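Local coordinates for V-type ATP synthase alpha chain (Nanoarchaeum equitans Kin4-M, PDB 5BN3), which is an alpha/beta-family subunit of a rotary V-type complex and binds adenosine-5'-diphosphate in its P-loop nucleotide-binding domain, at residues D208-I213 with G487-D492; S422-W427 with E443-F448. One frame throughout, in Å; residues are numbered along the deposited sequence.

Interaction 1: D208-I213 with G487-D492. With ADP (adenosine-5'-diphosphate), chain C.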
ATOM      1  N   ASP A 208     -26.077 -27.408   4.545  1.00 35.45           N
ATOM      2  CA  ASP A 208     -27.413 -27.877   4.179  1.00 38.02           C
ATOM      3  C   ASP A 208     -28.538 -27.016   4.751  1.00 39.25           C
ATOM      4  O   ASP A 208     -29.596 -26.880   4.137  1.00 37.73           O
ATOM      5  CB  ASP A 208     -27.604 -29.345   4.582  1.00 46.71           C
ATOM      6  CG  ASP A 208     -26.738 -30.291   3.771  1.00 53.64           C
ATOM      7  OD1 ASP A 208     -26.233 -29.872   2.708  1.00 50.10           O
ATOM      8  OD2 ASP A 208     -26.570 -31.456   4.192  1.00 47.37           O
ATOM      9  N   ILE A 209     -28.307 -26.432   5.922  1.00 42.45           N
ATOM     10  CA  ILE A 209     -29.342 -25.647   6.587  1.00 43.80           C
ATOM     11  C   ILE A 209     -29.025 -24.156   6.604  1.00 35.88           C
ATOM     12  O   ILE A 209     -29.854 -23.331   6.215  1.00 37.10           O
ATOM     13  CB  ILE A 209     -29.558 -26.120   8.036  1.00 42.00           C
ATOM     14  CG1 ILE A 209     -29.882 -27.612   8.064  1.00 50.28           C
ATOM     15  CG2 ILE A 209     -30.677 -25.335   8.686  1.00 55.96           C
ATOM     16  CD1 ILE A 209     -31.160 -27.978   7.333  1.00 54.58           C
ATOM     17  N   MET A 210     -27.822 -23.815   7.053  1.00 39.65           N
ATOM     18  CA  MET A 210     -27.445 -22.418   7.227  1.00 38.82           C
ATOM     19  C   MET A 210     -27.267 -21.674   5.904  1.00 34.06           C
ATOM     20  O   MET A 210     -27.881 -20.629   5.696  1.00 35.55           O
ATOM     21  CB  MET A 210     -26.181 -22.316   8.084  1.00 35.36           C
ATOM     22  CG  MET A 210     -26.307 -22.957   9.460  1.00 52.66           C
ATOM     23  SD  MET A 210     -27.347 -21.999  10.584  1.00 60.35           S
ATOM     24  CE  MET A 210     -28.854 -22.955  10.541  1.00 55.98           C
ATOM     25  N   PHE A 211     -26.443 -22.212   5.007  1.00 37.12           N
ATOM     26  CA  PHE A 211     -26.173 -21.534   3.735  1.00 31.62           C
ATOM     27  C   PHE A 211     -26.335 -22.430   2.504  1.00 35.98           C
ATOM     28  O   PHE A 211     -25.416 -22.533   1.691  1.00 34.67           O
ATOM     29  CB  PHE A 211     -24.760 -20.935   3.756  1.00 31.51           C
ATOM     30  CG  PHE A 211     -24.467 -20.115   4.986  1.00 41.23           C
ATOM     31  CD1 PHE A 211     -24.927 -18.811   5.091  1.00 32.76           C
ATOM     32  CD2 PHE A 211     -23.732 -20.648   6.036  1.00 41.01           C
ATOM     33  CE1 PHE A 211     -24.662 -18.053   6.221  1.00 37.58           C
ATOM     34  CE2 PHE A 211     -23.463 -19.896   7.169  1.00 38.63           C
ATOM     35  CZ  PHE A 211     -23.929 -18.596   7.259  1.00 33.53           C
ATOM     36  N   PRO A 212     -27.517 -23.049   2.337  1.00 35.47           N
ATOM     37  CA  PRO A 212     -27.650 -24.005   1.234  1.00 29.76           C
ATOM     38  C   PRO A 212     -27.776 -23.330  -0.125  1.00 36.64           C
ATOM     39  O   PRO A 212     -28.247 -22.195  -0.208  1.00 35.25           O
ATOM     40  CB  PRO A 212     -28.960 -24.727   1.564  1.00 42.56           C
ATOM     41  CG  PRO A 212     -29.773 -23.694   2.267  1.00 39.87           C
ATOM     42  CD  PRO A 212     -28.785 -22.884   3.076  1.00 37.68           C
ATOM     43  N   ILE A 213     -27.342 -24.023  -1.173  1.00 30.78           N
ATOM     44  CA  ILE A 213     -27.625 -23.599  -2.537  1.00 33.52           C
ATOM     45  C   ILE A 213     -28.578 -24.600  -3.175  1.00 34.61           C
ATOM     46  O   ILE A 213     -28.808 -25.684  -2.635  1.00 32.28           O
ATOM     47  CB  ILE A 213     -26.350 -23.506  -3.401  1.00 41.21           C
ATOM     48  CG1 ILE A 213     -25.632 -24.855  -3.466  1.00 37.27           C
ATOM     49  CG2 ILE A 213     -25.421 -22.454  -2.861  1.00 33.63           C
ATOM     50  CD1 ILE A 213     -24.393 -24.837  -4.356  1.00 32.22           C
ATOM     51  N   GLY A 487     -22.175 -28.474  18.887  1.00 42.35           N
ATOM     52  CA  GLY A 487     -23.068 -29.603  18.688  1.00 41.42           C
ATOM     53  C   GLY A 487     -23.735 -29.679  17.328  1.00 50.72           C
ATOM     54  O   GLY A 487     -24.242 -30.734  16.947  1.00 43.68           O
ATOM     55  N   PHE A 488     -23.736 -28.571  16.590  1.00 38.67           N
ATOM     56  CA  PHE A 488     -24.419 -28.523  15.300  1.00 38.47           C
ATOM     57  C   PHE A 488     -23.511 -28.089  14.145  1.00 45.27           C
ATOM     58  O   PHE A 488     -23.395 -28.792  13.140  1.00 37.66           O
ATOM     59  CB  PHE A 488     -25.639 -27.604  15.384  1.00 38.24           C
ATOM     60  CG  PHE A 488     -26.471 -27.587  14.139  1.00 44.99           C
ATOM     61  CD1 PHE A 488     -27.299 -28.653  13.832  1.00 40.04           C
ATOM     62  CD2 PHE A 488     -26.431 -26.501  13.277  1.00 42.51           C
ATOM     63  CE1 PHE A 488     -28.069 -28.643  12.686  1.00 38.17           C
ATOM     64  CE2 PHE A 488     -27.200 -26.485  12.128  1.00 44.60           C
ATOM     65  CZ  PHE A 488     -28.019 -27.557  11.832  1.00 39.83           C
ATOM     66  N   LEU A 489     -22.882 -26.927  14.287  1.00 36.22           N
ATOM     67  CA  LEU A 489     -22.048 -26.373  13.222  1.00 46.43           C
ATOM     68  C   LEU A 489     -20.789 -27.207  12.994  1.00 39.60           C
ATOM     69  O   LEU A 489     -20.449 -27.531  11.853  1.00 38.93           O
ATOM     70  CB  LEU A 489     -21.680 -24.918  13.523  1.00 40.45           C
ATOM     71  CG  LEU A 489     -22.860 -23.950  13.609  1.00 38.04           C
ATOM     72  CD1 LEU A 489     -22.393 -22.534  13.901  1.00 34.42           C
ATOM     73  CD2 LEU A 489     -23.648 -23.987  12.319  1.00 41.99           C
ATOM     74  N   GLN A 490     -20.103 -27.557  14.077  1.00 33.97           N
ATOM     75  CA  GLN A 490     -18.915 -28.399  13.979  1.00 40.33           C
ATOM     76  C   GLN A 490     -19.280 -29.798  13.502  1.00 48.46           C
ATOM     77  O   GLN A 490     -20.300 -30.361  13.909  1.00 38.63           O
ATOM     78  CB  GLN A 490     -18.182 -28.470  15.324  1.00 39.91           C
ATOM     79  CG  GLN A 490     -17.398 -27.212  15.674  1.00 37.23           C
ATOM     80  CD  GLN A 490     -16.671 -27.324  17.002  1.00 39.88           C
ATOM     81  OE1 GLN A 490     -16.396 -28.425  17.482  1.00 45.68           O
ATOM     82  NE2 GLN A 490     -16.358 -26.182  17.602  1.00 37.54           N
ATOM     83  N   GLN A 491     -18.440 -30.350  12.632  1.00 37.75           N
ATOM     84  CA  GLN A 491     -18.672 -31.678  12.079  1.00 36.00           C
ATOM     85  C   GLN A 491     -17.341 -32.333  11.724  1.00 40.69           C
ATOM     86  O   GLN A 491     -16.607 -31.845  10.860  1.00 34.06           O
ATOM     87  CB  GLN A 491     -19.588 -31.594  10.852  1.00 34.95           C
ATOM     88  CG  GLN A 491     -20.040 -32.946  10.314  1.00 36.96           C
ATOM     89  CD  GLN A 491     -21.195 -32.837   9.337  1.00 42.33           C
ATOM     90  OE1 GLN A 491     -21.860 -31.803   9.252  1.00 38.34           O
ATOM     91  NE2 GLN A 491     -21.439 -33.911   8.594  1.00 35.93           N
ATOM     92  N   ASP A 492     -17.031 -33.435  12.403  1.00 37.14           N
ATOM     93  CA  ASP A 492     -15.757 -34.126  12.228  1.00 36.53           C
ATOM     94  C   ASP A 492     -15.775 -34.973  10.956  1.00 39.84           C
ATOM     95  O   ASP A 492     -16.479 -35.980  10.875  1.00 41.96           O
ATOM     96  CB  ASP A 492     -15.465 -35.010  13.446  1.00 35.97           C
ATOM     97  CG  ASP A 492     -14.022 -35.478  13.505  1.00 55.20           C
ATOM     98  OD1 ASP A 492     -13.316 -35.419  12.474  1.00 48.47           O
ATOM     99  OD2 ASP A 492     -13.589 -35.917  14.590  1.00 51.58           O
TER
HETATM  100  PB  ADP C 601      -6.832 -26.028   3.092  1.00 30.00           P
HETATM  101  O1B ADP C 601      -7.788 -24.881   3.294  1.00 28.44           O
HETATM  102  O2B ADP C 601      -7.172 -26.933   1.941  1.00 25.84           O
HETATM  103  O3B ADP C 601      -5.383 -25.620   3.164  1.00 29.94           O
HETATM  104  PA  ADP C 601      -7.337 -28.506   4.468  1.00 31.29           P
HETATM  105  O1A ADP C 601      -8.634 -28.838   3.792  1.00 33.38           O
HETATM  106  O2A ADP C 601      -6.074 -29.214   4.051  1.00 31.11           O
HETATM  107  O3A ADP C 601      -7.094 -26.911   4.420  1.00 29.81           O
HETATM  108  O5' ADP C 601      -7.541 -28.728   6.049  1.00 32.13           O
HETATM  109  C5' ADP C 601      -6.532 -28.302   6.964  1.00 33.85           C
HETATM  110  C4' ADP C 601      -6.575 -29.155   8.226  1.00 37.18           C
HETATM  111  O4' ADP C 601      -7.838 -29.004   8.886  1.00 36.24           O
HETATM  112  C3' ADP C 601      -6.404 -30.620   7.865  1.00 41.57           C
HETATM  113  O3' ADP C 601      -5.333 -31.174   8.634  1.00 46.11           O
HETATM  114  C2' ADP C 601      -7.722 -31.269   8.231  1.00 46.56           C
HETATM  115  O2' ADP C 601      -7.522 -32.521   8.886  1.00 68.69           O
HETATM  116  C1' ADP C 601      -8.413 -30.283   9.157  1.00 33.82           C
HETATM  117  N9  ADP C 601      -9.868 -30.267   8.872  1.00 38.00           N
HETATM  118  C8  ADP C 601     -10.494 -29.481   7.976  1.00 35.07           C
HETATM  119  N7  ADP C 601     -11.829 -29.723   7.966  1.00 32.95           N
HETATM  120  C5  ADP C 601     -12.075 -30.684   8.877  1.00 39.51           C
HETATM  121  C6  ADP C 601     -13.271 -31.404   9.371  1.00 33.84           C
HETATM  122  N6  ADP C 601     -14.508 -31.136   8.878  1.00 35.37           N
HETATM  123  N1  ADP C 601     -13.079 -32.333  10.335  1.00 36.50           N
HETATM  124  C2  ADP C 601     -11.857 -32.606  10.833  1.00 44.31           C
HETATM  125  N3  ADP C 601     -10.732 -31.992  10.430  1.00 40.99           N
HETATM  126  C4  ADP C 601     -10.778 -31.037   9.472  1.00 40.18           C

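Interaction 2: S422-W427 with E443-F448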
ATOM      1  N   SER A 422     -20.502 -15.446   5.749  1.00 32.95           N
ATOM      2  CA  SER A 422     -21.037 -16.328   4.712  1.00 31.99           C
ATOM      3  C   SER A 422     -22.488 -15.984   4.384  1.00 44.24           C
ATOM      4  O   SER A 422     -23.197 -15.397   5.204  1.00 41.35           O
ATOM      5  CB  SER A 422     -20.933 -17.794   5.141  1.00 33.53           C
ATOM      6  OG  SER A 422     -19.582 -18.167   5.342  1.00 32.50           O
ATOM      7  N   TYR A 423     -22.919 -16.346   3.177  1.00 28.44           N
ATOM      8  CA  TYR A 423     -24.284 -16.093   2.733  1.00 32.14           C
ATOM      9  C   TYR A 423     -24.706 -17.057   1.634  1.00 36.54           C
ATOM     10  O   TYR A 423     -23.866 -17.662   0.969  1.00 34.02           O
ATOM     11  CB  TYR A 423     -24.439 -14.647   2.230  1.00 36.10           C
ATOM     12  CG  TYR A 423     -23.600 -14.293   1.018  1.00 32.71           C
ATOM     13  CD1 TYR A 423     -23.979 -14.687  -0.261  1.00 30.63           C
ATOM     14  CD2 TYR A 423     -22.448 -13.540   1.152  1.00 32.14           C
ATOM     15  CE1 TYR A 423     -23.220 -14.362  -1.360  1.00 33.62           C
ATOM     16  CE2 TYR A 423     -21.687 -13.201   0.054  1.00 33.44           C
ATOM     17  CZ  TYR A 423     -22.079 -13.618  -1.197  1.00 30.70           C
ATOM     18  OH  TYR A 423     -21.328 -13.290  -2.298  1.00 34.15           O
ATOM     19  N   THR A 424     -26.016 -17.191   1.452  1.00 30.04           N
ATOM     20  CA  THR A 424     -26.564 -17.814   0.255  1.00 35.08           C
ATOM     21  C   THR A 424     -27.625 -16.892  -0.327  1.00 44.66           C
ATOM     22  O   THR A 424     -28.388 -16.271   0.415  1.00 38.88           O
ATOM     23  CB  THR A 424     -27.148 -19.221   0.526  1.00 36.99           C
ATOM     24  OG1 THR A 424     -27.700 -19.754  -0.686  1.00 32.66           O
ATOM     25  CG2 THR A 424     -28.238 -19.170   1.596  1.00 37.05           C
ATOM     26  N   LYS A 425     -27.651 -16.776  -1.649  1.00 32.28           N
ATOM     27  CA  LYS A 425     -28.657 -15.960  -2.316  1.00 41.65           C
ATOM     28  C   LYS A 425     -29.786 -16.841  -2.835  1.00 38.99           C
ATOM     29  O   LYS A 425     -30.658 -16.376  -3.565  1.00 38.33           O
ATOM     30  CB  LYS A 425     -28.032 -15.171  -3.473  1.00 42.33           C
ATOM     31  CG  LYS A 425     -26.958 -14.174  -3.063  1.00 43.13           C
ATOM     32  CD  LYS A 425     -26.393 -13.445  -4.278  1.00 55.79           C
ATOM     33  CE  LYS A 425     -27.468 -12.659  -5.015  1.00 74.19           C
ATOM     34  NZ  LYS A 425     -28.001 -11.522  -4.211  1.00 63.32           N
ATOM     35  N   GLN A 426     -29.767 -18.111  -2.446  1.00 38.97           N
ATOM     36  CA  GLN A 426     -30.698 -19.089  -2.998  1.00 42.10           C
ATOM     37  C   GLN A 426     -31.619 -19.729  -1.962  1.00 38.71           C
ATOM     38  O   GLN A 426     -32.267 -20.731  -2.245  1.00 36.98           O
ATOM     39  CB  GLN A 426     -29.926 -20.159  -3.786  1.00 37.00           C
ATOM     40  CG  GLN A 426     -29.190 -19.593  -5.001  1.00 43.68           C
ATOM     41  CD  GLN A 426     -28.363 -20.623  -5.749  1.00 53.15           C
ATOM     42  OE1 GLN A 426     -28.366 -21.809  -5.414  1.00 36.79           O
ATOM     43  NE2 GLN A 426     -27.645 -20.170  -6.773  1.00 39.19           N
ATOM     44  N   TRP A 427     -31.691 -19.145  -0.770  1.00 38.75           N
ATOM     45  CA  TRP A 427     -32.590 -19.664   0.257  1.00 48.14           C
ATOM     46  C   TRP A 427     -34.056 -19.610  -0.172  1.00 46.84           C
ATOM     47  O   TRP A 427     -34.844 -20.482   0.195  1.00 45.08           O
ATOM     48  CB  TRP A 427     -32.411 -18.914   1.580  1.00 52.37           C
ATOM     49  CG  TRP A 427     -33.415 -19.320   2.624  1.00 58.84           C
ATOM     50  CD1 TRP A 427     -34.453 -18.573   3.106  1.00 56.07           C
ATOM     51  CD2 TRP A 427     -33.484 -20.582   3.299  1.00 49.59           C
ATOM     52  NE1 TRP A 427     -35.154 -19.290   4.048  1.00 53.60           N
ATOM     53  CE2 TRP A 427     -34.580 -20.527   4.183  1.00 48.46           C
ATOM     54  CE3 TRP A 427     -32.722 -21.752   3.245  1.00 43.20           C
ATOM     55  CZ2 TRP A 427     -34.931 -21.599   5.004  1.00 46.41           C
ATOM     56  CZ3 TRP A 427     -33.069 -22.812   4.059  1.00 51.03           C
ATOM     57  CH2 TRP A 427     -34.164 -22.730   4.927  1.00 49.87           C
ATOM     58  N   GLU A 443     -38.143 -21.438  11.217  1.00 53.11           N
ATOM     59  CA  GLU A 443     -38.083 -20.661  12.454  1.00 56.38           C
ATOM     60  C   GLU A 443     -36.805 -20.944  13.244  1.00 40.65           C
ATOM     61  O   GLU A 443     -36.164 -20.022  13.749  1.00 47.07           O
ATOM     62  CB  GLU A 443     -39.299 -20.942  13.341  1.00 67.59           C
ATOM     63  CG  GLU A 443     -39.283 -20.150  14.646  1.00 92.35           C
ATOM     64  CD  GLU A 443     -40.212 -20.715  15.702  1.00113.19           C
ATOM     65  OE1 GLU A 443     -40.766 -21.814  15.485  1.00114.37           O
ATOM     66  OE2 GLU A 443     -40.383 -20.062  16.754  1.00 96.24           O
ATOM     67  N   ILE A 444     -36.449 -22.221  13.355  1.00 47.29           N
ATOM     68  CA  ILE A 444     -35.272 -22.628  14.118  1.00 50.28           C
ATOM     69  C   ILE A 444     -33.987 -22.108  13.472  1.00 48.71           C
ATOM     70  O   ILE A 444     -33.043 -21.723  14.168  1.00 43.52           O
ATOM     71  CB  ILE A 444     -35.212 -24.166  14.284  1.00 45.66           C
ATOM     72  CG1 ILE A 444     -36.474 -24.675  14.990  1.00 56.66           C
ATOM     73  CG2 ILE A 444     -33.990 -24.575  15.077  1.00 45.17           C
ATOM     74  CD1 ILE A 444     -36.561 -26.188  15.087  1.00 64.92           C
ATOM     75  N   ARG A 445     -33.958 -22.090  12.142  1.00 46.23           N
ATOM     76  CA  ARG A 445     -32.828 -21.537  11.402  1.00 48.10           C
ATOM     77  C   ARG A 445     -32.636 -20.065  11.750  1.00 40.35           C
ATOM     78  O   ARG A 445     -31.524 -19.635  12.055  1.00 37.25           O
ATOM     79  CB  ARG A 445     -33.041 -21.707   9.894  1.00 45.10           C
ATOM     80  CG  ARG A 445     -31.908 -21.172   9.026  1.00 43.44           C
ATOM     81  CD  ARG A 445     -32.159 -21.483   7.556  1.00 43.21           C
ATOM     82  NE  ARG A 445     -31.148 -20.900   6.676  1.00 46.05           N
ATOM     83  CZ  ARG A 445     -31.277 -19.724   6.072  1.00 49.50           C
ATOM     84  NH1 ARG A 445     -32.373 -19.001   6.253  1.00 40.49           N
ATOM     85  NH2 ARG A 445     -30.311 -19.267   5.287  1.00 38.64           N
ATOM     86  N   GLU A 446     -33.726 -19.302  11.710  1.00 41.46           N
ATOM     87  CA  GLU A 446     -33.700 -17.891  12.091  1.00 44.27           C
ATOM     88  C   GLU A 446     -33.229 -17.727  13.528  1.00 40.18           C
ATOM     89  O   GLU A 446     -32.510 -16.785  13.861  1.00 43.40           O
ATOM     90  CB  GLU A 446     -35.095 -17.274  11.948  1.00 50.01           C
ATOM     91  CG  GLU A 446     -35.531 -16.994  10.522  1.00 58.93           C
ATOM     92  CD  GLU A 446     -36.903 -16.349  10.457  1.00 89.94           C
ATOM     93  OE1 GLU A 446     -37.664 -16.467  11.442  1.00 80.80           O
ATOM     94  OE2 GLU A 446     -37.219 -15.721   9.425  1.00 83.08           O
ATOM     95  N   GLU A 447     -33.650 -18.660  14.373  1.00 44.63           N
ATOM     96  CA  GLU A 447     -33.302 -18.662  15.787  1.00 45.27           C
ATOM     97  C   GLU A 447     -31.807 -18.902  15.987  1.00 41.89           C
ATOM     98  O   GLU A 447     -31.165 -18.241  16.807  1.00 43.09           O
ATOM     99  CB  GLU A 447     -34.116 -19.746  16.495  1.00 50.35           C
ATOM    100  CG  GLU A 447     -34.065 -19.722  18.008  1.00 63.06           C
ATOM    101  CD  GLU A 447     -34.953 -20.790  18.617  1.00 88.99           C
ATOM    102  OE1 GLU A 447     -34.429 -21.864  18.985  1.00 79.12           O
ATOM    103  OE2 GLU A 447     -36.179 -20.562  18.723  1.00 88.42           O
ATOM    104  N   PHE A 448     -31.257 -19.854  15.237  1.00 42.59           N
ATOM    105  CA  PHE A 448     -29.826 -20.142  15.295  1.00 39.19           C
ATOM    106  C   PHE A 448     -29.009 -18.921  14.881  1.00 32.17           C
ATOM    107  O   PHE A 448     -28.036 -18.563  15.543  1.00 40.31           O
ATOM    108  CB  PHE A 448     -29.475 -21.342  14.404  1.00 41.39           C
ATOM    109  CG  PHE A 448     -29.722 -22.682  15.052  1.00 50.60           C
ATOM    110  CD1 PHE A 448     -30.506 -22.793  16.192  1.00 44.00           C
ATOM    111  CD2 PHE A 448     -29.152 -23.831  14.522  1.00 43.43           C
ATOM    112  CE1 PHE A 448     -30.723 -24.029  16.786  1.00 46.86           C
ATOM    113  CE2 PHE A 448     -29.366 -25.068  15.112  1.00 53.14           C
ATOM    114  CZ  PHE A 448     -30.152 -25.166  16.244  1.00 51.80           C
TER

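Interaction 1: D208-I213 with G487-D492
F488 and L489, in the last turn of helix 472-489, meet I209 and M210 at the end of helix 205-210 in a purely apolar contact. The phenyl ring of F488 is the main bump, and the notch between I209 and the methyl end of M210 is the hollow that receives its outer end. With CG anti to the backbone N (chi1 -175°), the ring reaches out from its helix, and I209 comes up to its edge, near its plane, with CG1 4.2 Å from F488 CZ. M210 CG lies 4.0 Å from L489 CD2, where the two side chains cross at about a right angle; bends at chi2 and chi3 then carry M210 CE obliquely to the phenyl ring, 4.2 Å from F488 CE2. T506 and M510 of helix 503-523 also touch both I209 and F488, while F448 and F449 pack on M210. Beyond the helix end the chain turns to the nucleotide: the carbonyl O of Q491 accepts a hydrogen bond from ADP N6 (3.0 Å), and D492 OD1 lies 3.6 Å from ADP C2. R205, at the start of helix 205-210, ties that helix to 487-492: its side chain bonds to the carbonyls of F488 and Q490, its backbone N to Q491 OE1. This is buried helix-end packing between the nucleotide-binding and C-terminal helical domains, leading into the adenine end of the ADP pocket.

Interaction 2: S422-W427 with E443-F448
The short strand 423-424 and the turn after it lie well apart from helix 441-458, the nearest CA atoms, of W427 and R445, being 11.3 Å apart, so long side chains must span the gap. They do so as a cation-pi stack where the nucleotide-binding domain meets the C-terminal helical domain. With CG anti to the backbone N (chi1 -179° in R445), each of the two side chains extends toward the other segment, and they slide past each other in opposite directions. R445 runs extended from CG to NE and lays its guanidinium flat on one face of the indole, centres 3.8 Å apart and planes at 12°. NH1 sits over the ring system, 3.4 Å from W427 CE2, while R445 CD adds a CH-pi contact to the six-membered ring, 3.5 Å from W427 CH2. Other bonds fix the rotation of the guanidinium: NE and NH2 donate to the carbonyls of I209 and M210, leaving the stack to be made by the flat face. T424 adds a lighter touch, its CG2 4.2 Å from R445 NH2. K425, by contrast, turns to the chain of NEQ263, where it forms a salt bridge with E141 of that chain. The T424 hydroxyl is bonded to the P212 carbonyl and also closes an ST turn, T424 OG1 accepting from Q426 N at 3.2 Å with an N-H...O angle of 158°.

From the N terminus, the chain passes through the barrel domains and reaches 208-213 first, at the end of helix 205-210. It then builds the rest of the nucleotide-binding domain before arriving at 422-427. Helices 427-437 and 441-458 follow, and interaction 2 closes a short loop of 15 intervening residues around the first of them. Interaction 1 closes only when helix 472-489 returns, 273 residues after its first segment ends; its loop therefore encloses the whole of interaction 2. The centres lie about 11 Å apart and segment 208-213 joins them, since its backbone carbonyls accept bonds from both segments of interaction 2. Both contacts thus tie the nucleotide-binding domain to successive C-terminal helices.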